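Local coordinates for protein N-acetylmuramoyl-L-alanine amidase (Peptoclostridium difficile, PDB 4RN7) that probably cleaves the amide bond between N-acetylmuramic acid and L-alanine in bacterial cell-wall peptidoglycan, as a zinc-dependent hydrolase, at residues K37-K42 against V77-H82; A111-S116 against V178-D183. All blocks are in the same frame, centred on the assembly; numbering follows the deposited sequence. Where two conformers were deposited one is given.

How the contacts relate
Both contacts are buried, rest on van der Waals packing with no hydrogen bond between their segments, and lie on the same face of the mixed sheet. Contact 1 is the deeper, its centre about 6 Å from that of the chain, and is purely aliphatic, a leucine of a helix set on a central strand; contact 2, its centre about 12 Å from that of the chain, pairs two helices, where two valines, a threonine methyl, a serine and a tyrosine meet. Their centres are about 13 Å apart, and they touch where Val-77 packs on Tyr-181 and Leu-182, and Val-79 on Val-178. Helix 164-185 thus joins them, while contact 1 alone carries a zinc ligand, His-82.

Contact 1 of 2, residues K37-K42 against V77-H82; sequences KKLANK and VLVSIH. With ZN (zinc ion), chain B.
Within residues 37-42 it is Leu-39 that meets the strand, its branched end lying against Val-79 and Ile-81. Its CG is anti to the backbone N (chi1 174°), and CD2 continues this extended chain, so that this methyl is the part that touches the strand, while CD1 is directed away from it. CD2 lies 4.1 Å from CD1 of Ile-81, the two side chains meeting at a slant, and 4.3 Å from CG1 of Val-79. Ile-81 contributes the end of its longer branch: with CG1 beside the backbone N and a second bend at chi2 (-63°), CD1 is folded back along the strand toward Val-79. There it stands 4.0 Å from Val-79 CG1, and the two strand methyls together receive the one from Leu-39. These spacings are those of loose van der Waals packing, with only 82 Å² buried between the segments; Ile-8 of strand 4-10 and Ile-174 and Val-175 of helix 164-185 complete the surroundings of Leu-39. The charges of Lys-38 and Lys-42, on either side of Leu-39 in sequence, are held by helix 164-185 through salt bridges to Glu-164 and Asp-168. On the strand, Ser-80 points away from the helix, and its OG lies in plane at the edge of the His-82 ring. His-82 ND1 binds zinc at 2.1 Å, and His-12 and Glu-28 supply the other protein ligands. Helix 28-44 links the parallel strands 4-10 and 49-53 in a beta-alpha-beta crossover, and the contact packs it over the sheet core of the zinc amidase catalytic domain, in which helix and strand each contribute a ligand to the metal site.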
loop_
_atom_site.group_PDB
_atom_site.type_symbol
_atom_site.label_atom_id
_atom_site.label_comp_id
_atom_site.label_asym_id
_atom_site.label_seq_id
_atom_site.Cartn_x
_atom_site.Cartn_y
_atom_site.Cartn_z
ATOM N N LYS A 37 -8.929 -3.835 -0.087
ATOM C CA LYS A 37 -9.917 -4.824 0.325
ATOM C C LYS A 37 -9.457 -6.229 -0.031
ATOM O O LYS A 37 -9.637 -7.160 0.755
ATOM C CB LYS A 37 -11.284 -4.529 -0.287
ATOM C CG LYS A 37 -12.052 -3.447 0.466
ATOM C CD LYS A 37 -13.404 -3.183 -0.171
ATOM C CE LYS A 37 -14.193 -2.169 0.652
ATOM N NZ LYS A 37 -15.441 -1.736 -0.041
ATOM N N LYS A 38 -8.867 -6.385 -1.215
ATOM C CA LYS A 38 -8.343 -7.681 -1.618
ATOM C C LYS A 38 -7.187 -8.086 -0.716
ATOM O O LYS A 38 -7.104 -9.245 -0.292
ATOM C CB LYS A 38 -7.901 -7.656 -3.084
ATOM C CG LYS A 38 -9.066 -7.641 -4.060
ATOM C CD LYS A 38 -8.577 -7.892 -5.492
ATOM C CE LYS A 38 -9.736 -7.865 -6.481
ATOM N NZ LYS A 38 -10.492 -6.589 -6.395
ATOM N N LEU A 39 -6.301 -7.135 -0.421
ATOM C CA LEU A 39 -5.172 -7.392 0.467
ATOM C C LEU A 39 -5.678 -7.792 1.856
ATOM O O LEU A 39 -5.231 -8.799 2.414
ATOM C CB LEU A 39 -4.264 -6.163 0.546
ATOM C CG LEU A 39 -3.099 -6.162 1.538
ATOM C CD1 LEU A 39 -2.229 -7.386 1.319
ATOM C CD2 LEU A 39 -2.278 -4.878 1.382
ATOM N N ALA A 40 -6.627 -7.029 2.400
ATOM C CA ALA A 40 -7.183 -7.332 3.721
ATOM C C ALA A 40 -7.826 -8.717 3.785
ATOM O O ALA A 40 -7.620 -9.468 4.740
ATOM C CB ALA A 40 -8.192 -6.257 4.157
ATOM N N ASN A 41 -8.618 -9.050 2.773
ATOM C CA ASN A 41 -9.279 -10.347 2.731
ATOM C C ASN A 41 -8.284 -11.499 2.694
ATOM O O ASN A 41 -8.478 -12.512 3.363
ATOM C CB ASN A 41 -10.241 -10.439 1.546
ATOM C CG ASN A 41 -11.026 -11.740 1.533
ATOM O OD1 ASN A 41 -10.977 -12.501 0.566
ATOM N ND2 ASN A 41 -11.735 -12.011 2.617
ATOM N N LYS A 42 -7.212 -11.337 1.919
ATOM C CA LYS A 42 -6.196 -12.382 1.820
ATOM C C LYS A 42 -5.417 -12.558 3.121
ATOM O O LYS A 42 -5.170 -13.684 3.549
ATOM C CB LYS A 42 -5.233 -12.111 0.658
ATOM C CG LYS A 42 -5.842 -12.285 -0.724
ATOM C CD LYS A 42 -4.760 -12.154 -1.802
ATOM C CE LYS A 42 -5.367 -12.036 -3.199
ATOM N NZ LYS A 42 -6.336 -13.121 -3.518
ATOM N N VAL A 77 2.923 -4.206 11.544
ATOM C CA VAL A 77 3.286 -3.726 10.214
ATOM C C VAL A 77 2.197 -2.758 9.735
ATOM O O VAL A 77 1.013 -3.015 9.985
ATOM C CB VAL A 77 3.373 -4.929 9.231
ATOM C CG1 VAL A 77 3.199 -4.494 7.785
ATOM C CG2 VAL A 77 4.681 -5.682 9.420
ATOM N N LEU A 78 2.577 -1.679 9.044
ATOM C CA LEU A 78 1.605 -0.806 8.386
ATOM C C LEU A 78 1.865 -0.852 6.884
ATOM O O LEU A 78 3.012 -0.694 6.445
ATOM C CB LEU A 78 1.725 0.641 8.895
ATOM C CG LEU A 78 0.797 1.717 8.302
ATOM C CD1 LEU A 78 0.658 2.838 9.288
ATOM C CD2 LEU A 78 1.339 2.286 6.989
ATOM N N VAL A 79 0.815 -1.074 6.096
ATOM C CA VAL A 79 0.949 -1.003 4.634
ATOM C C VAL A 79 -0.077 -0.009 4.113
ATOM O O VAL A 79 -1.301 -0.211 4.275
ATOM C CB VAL A 79 0.749 -2.374 3.952
ATOM C CG1 VAL A 79 0.947 -2.253 2.425
ATOM C CG2 VAL A 79 1.728 -3.397 4.519
ATOM N N SER A 80 0.418 1.075 3.526
ATOM C CA SER A 80 -0.451 2.075 2.920
ATOM C C SER A 80 -0.499 1.792 1.427
ATOM O O SER A 80 0.528 1.462 0.821
ATOM C CB SER A 80 0.089 3.483 3.169
ATOM O OG SER A 80 -0.809 4.475 2.694
ATOM N N ILE A 81 -1.687 1.914 0.846
ATOM C CA ILE A 81 -1.882 1.584 -0.569
ATOM C C ILE A 81 -2.246 2.851 -1.336
ATOM O O ILE A 81 -3.276 3.465 -1.054
ATOM C CB ILE A 81 -3.024 0.565 -0.722
ATOM C CG1 ILE A 81 -2.649 -0.757 -0.029
ATOM C CG2 ILE A 81 -3.338 0.331 -2.198
ATOM C CD1 ILE A 81 -1.423 -1.451 -0.647
ATOM N N HIS A 82 -1.405 3.247 -2.291
ATOM C CA HIS A 82 -1.636 4.456 -3.079
ATOM C C HIS A 82 -1.374 4.140 -4.552
ATOM O O HIS A 82 -0.916 3.051 -4.865
ATOM C CB HIS A 82 -0.673 5.560 -2.657
ATOM C CG HIS A 82 -1.107 6.319 -1.444
ATOM N ND1 HIS A 82 -1.515 7.632 -1.510
ATOM C CD2 HIS A 82 -1.185 5.963 -0.137
ATOM C CE1 HIS A 82 -1.828 8.058 -0.298
ATOM N NE2 HIS A 82 -1.632 7.069 0.557
HETATM ZN ZN ZN B . -1.925 8.875 -3.129
#

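Contact 2 of 2, residues A111-S116 against V178-D183; sequences AQTVQS and VLSYLD
Val-114 and Val-178 lie side by side and point the same way where helix 107-122 passes helix 164-185. Their CG2 methyls are 4.1 Å apart, and Val-114 CG2 also comes within 3.7 Å of the backbone N of Val-178, so the valine is set against main chain as well as side chain. In both residues CG1 takes the place anti to the backbone N, leaving CG2 beside that nitrogen and turned into the seam. One residue back, Thr-113 fills the other half of the contact with its methyl. A chi1 of -60° puts CG2 anti to the backbone N, where it reaches across to Ser-180, 3.7 Å from OG and 3.9 Å from CB. The same rotation tucks OG1 back against its own helix, where it is hydrogen-bonded to the carbonyl oxygen of Glu-109; the threonine therefore offers carbon to its neighbour and satisfies its hydroxyl at home. Beyond Ser-180, the CG2 of Thr-113 also lies 4.2 Å from the backbone N of Tyr-181. On another side of helix 107-122, Gln-112 curls back along its helix and donates NE2 to Ser-116 OG at 2.9 Å; the bond is bent (131°) and tilted out of the amide plane. The two helix segments run roughly antiparallel, at 145°, with their axes 8.7 Å apart at closest, and pack without a hydrogen bond between them. On the sheet side of this seam Val-114 packs on Ile-145 and Ile-147, and on the far helix Tyr-181 rests on Pro-143. The pair covers one face of the sheet, helix 107-122 over strands 144-151 and 126-131, and the 178-183 end of helix 164-185 reaching Ile-49 of strand 49-53 through Leu-179 and Leu-182.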
loop_
_atom_site.group_PDB
_atom_site.type_symbol
_atom_site.label_atom_id
_atom_site.label_comp_id
_atom_site.label_asym_id
_atom_site.label_seq_id
_atom_site.Cartn_x
_atom_site.Cartn_y
_atom_site.Cartn_z
ATOM N N ALA A 111 10.087 -2.940 3.161
ATOM C CA ALA A 111 9.900 -2.338 1.847
ATOM C C ALA A 111 10.554 -3.167 0.745
ATOM O O ALA A 111 9.943 -3.412 -0.295
ATOM C CB ALA A 111 10.446 -0.910 1.834
ATOM N N GLN A 112 11.798 -3.584 0.959
ATOM C CA GLN A 112 12.502 -4.341 -0.070
ATOM C C GLN A 112 11.861 -5.711 -0.304
ATOM O O GLN A 112 11.710 -6.151 -1.449
ATOM C CB GLN A 112 13.986 -4.493 0.267
ATOM C CG GLN A 112 14.798 -5.123 -0.861
ATOM C CD GLN A 112 14.758 -4.303 -2.147
ATOM O OE1 GLN A 112 15.527 -3.356 -2.310
ATOM N NE2 GLN A 112 13.855 -4.663 -3.062
ATOM N N THR A 113 11.485 -6.383 0.781
ATOM C CA THR A 113 10.878 -7.707 0.680
ATOM C C THR A 113 9.541 -7.640 -0.067
ATOM O O THR A 113 9.309 -8.411 -1.008
ATOM C CB THR A 113 10.715 -8.349 2.070
ATOM O OG1 THR A 113 12.007 -8.484 2.672
ATOM C CG2 THR A 113 10.071 -9.720 1.964
ATOM N N VAL A 114 8.682 -6.709 0.341
ATOM C CA VAL A 114 7.400 -6.513 -0.333
ATOM C C VAL A 114 7.598 -6.104 -1.799
ATOM O O VAL A 114 7.011 -6.708 -2.701
ATOM C CB VAL A 114 6.513 -5.512 0.422
ATOM C CG1 VAL A 114 5.340 -5.056 -0.448
ATOM C CG2 VAL A 114 6.003 -6.143 1.727
ATOM N N GLN A 115 8.443 -5.104 -2.039
ATOM C CA GLN A 115 8.732 -4.669 -3.417
ATOM C C GLN A 115 9.222 -5.800 -4.328
ATOM O O GLN A 115 8.708 -5.977 -5.438
ATOM C CB GLN A 115 9.741 -3.517 -3.416
ATOM C CG GLN A 115 10.199 -3.080 -4.806
ATOM C CD GLN A 115 9.168 -2.224 -5.518
ATOM O OE1 GLN A 115 8.262 -1.671 -4.893
ATOM N NE2 GLN A 115 9.306 -2.106 -6.839
ATOM N N SER A 116 10.205 -6.568 -3.868
ATOM C CA SER A 116 10.727 -7.665 -4.674
ATOM C C SER A 116 9.675 -8.737 -4.944
ATOM O O SER A 116 9.629 -9.310 -6.030
ATOM C CB SER A 116 11.952 -8.278 -4.003
ATOM O OG SER A 116 13.004 -7.338 -3.960
ATOM N N VAL A 178 4.644 -9.432 2.837
ATOM C CA VAL A 178 4.385 -9.196 4.252
ATOM C C VAL A 178 4.644 -10.448 5.089
ATOM O O VAL A 178 5.303 -10.375 6.127
ATOM C CB VAL A 178 2.947 -8.725 4.466
ATOM C CG1 VAL A 178 2.618 -8.639 5.961
ATOM C CG2 VAL A 178 2.749 -7.384 3.802
ATOM N N LEU A 179 4.134 -11.590 4.635
ATOM C CA LEU A 179 4.279 -12.838 5.387
ATOM C C LEU A 179 5.744 -13.243 5.481
ATOM O O LEU A 179 6.196 -13.754 6.510
ATOM C CB LEU A 179 3.467 -13.964 4.739
ATOM C CG LEU A 179 1.944 -13.870 4.779
ATOM C CD1 LEU A 179 1.312 -15.020 4.035
ATOM C CD2 LEU A 179 1.477 -13.859 6.219
ATOM N N SER A 180 6.474 -13.016 4.394
ATOM C CA SER A 180 7.898 -13.308 4.342
ATOM C C SER A 180 8.679 -12.409 5.299
ATOM O O SER A 180 9.663 -12.838 5.903
ATOM C CB SER A 180 8.415 -13.147 2.915
ATOM O OG SER A 180 9.811 -13.338 2.861
ATOM N N TYR A 181 8.236 -11.161 5.442
ATOM C CA TYR A 181 8.846 -10.265 6.415
ATOM C C TYR A 181 8.548 -10.740 7.836
ATOM O O TYR A 181 9.464 -10.904 8.646
ATOM C CB TYR A 181 8.350 -8.825 6.236
ATOM C CG TYR A 181 8.889 -7.893 7.304
ATOM C CD1 TYR A 181 10.190 -7.407 7.233
ATOM C CD2 TYR A 181 8.110 -7.518 8.393
ATOM C CE1 TYR A 181 10.697 -6.567 8.210
ATOM C CE2 TYR A 181 8.609 -6.671 9.375
ATOM C CZ TYR A 181 9.903 -6.204 9.278
ATOM O OH TYR A 181 10.405 -5.368 10.249
ATOM N N LEU A 182 7.263 -10.957 8.122
ATOM C CA LEU A 182 6.781 -11.378 9.444
ATOM C C LEU A 182 7.335 -12.728 9.893
ATOM O O LEU A 182 7.533 -12.963 11.088
ATOM C CB LEU A 182 5.257 -11.464 9.446
ATOM C CG LEU A 182 4.432 -10.187 9.317
ATOM C CD1 LEU A 182 2.971 -10.533 9.127
ATOM C CD2 LEU A 182 4.604 -9.311 10.536
ATOM N N ASP A 183 7.561 -13.623 8.935
ATOM C CA ASP A 183 8.092 -14.948 9.240
ATOM C C ASP A 183 9.517 -14.834 9.764
ATOM O O ASP A 183 9.990 -15.696 10.508
ATOM C CB ASP A 183 8.080 -15.828 7.990
ATOM C CG ASP A 183 8.726 -17.184 8.224
ATOM O OD1 ASP A 183 8.354 -17.863 9.207
ATOM O OD2 ASP A 183 9.615 -17.567 7.433
#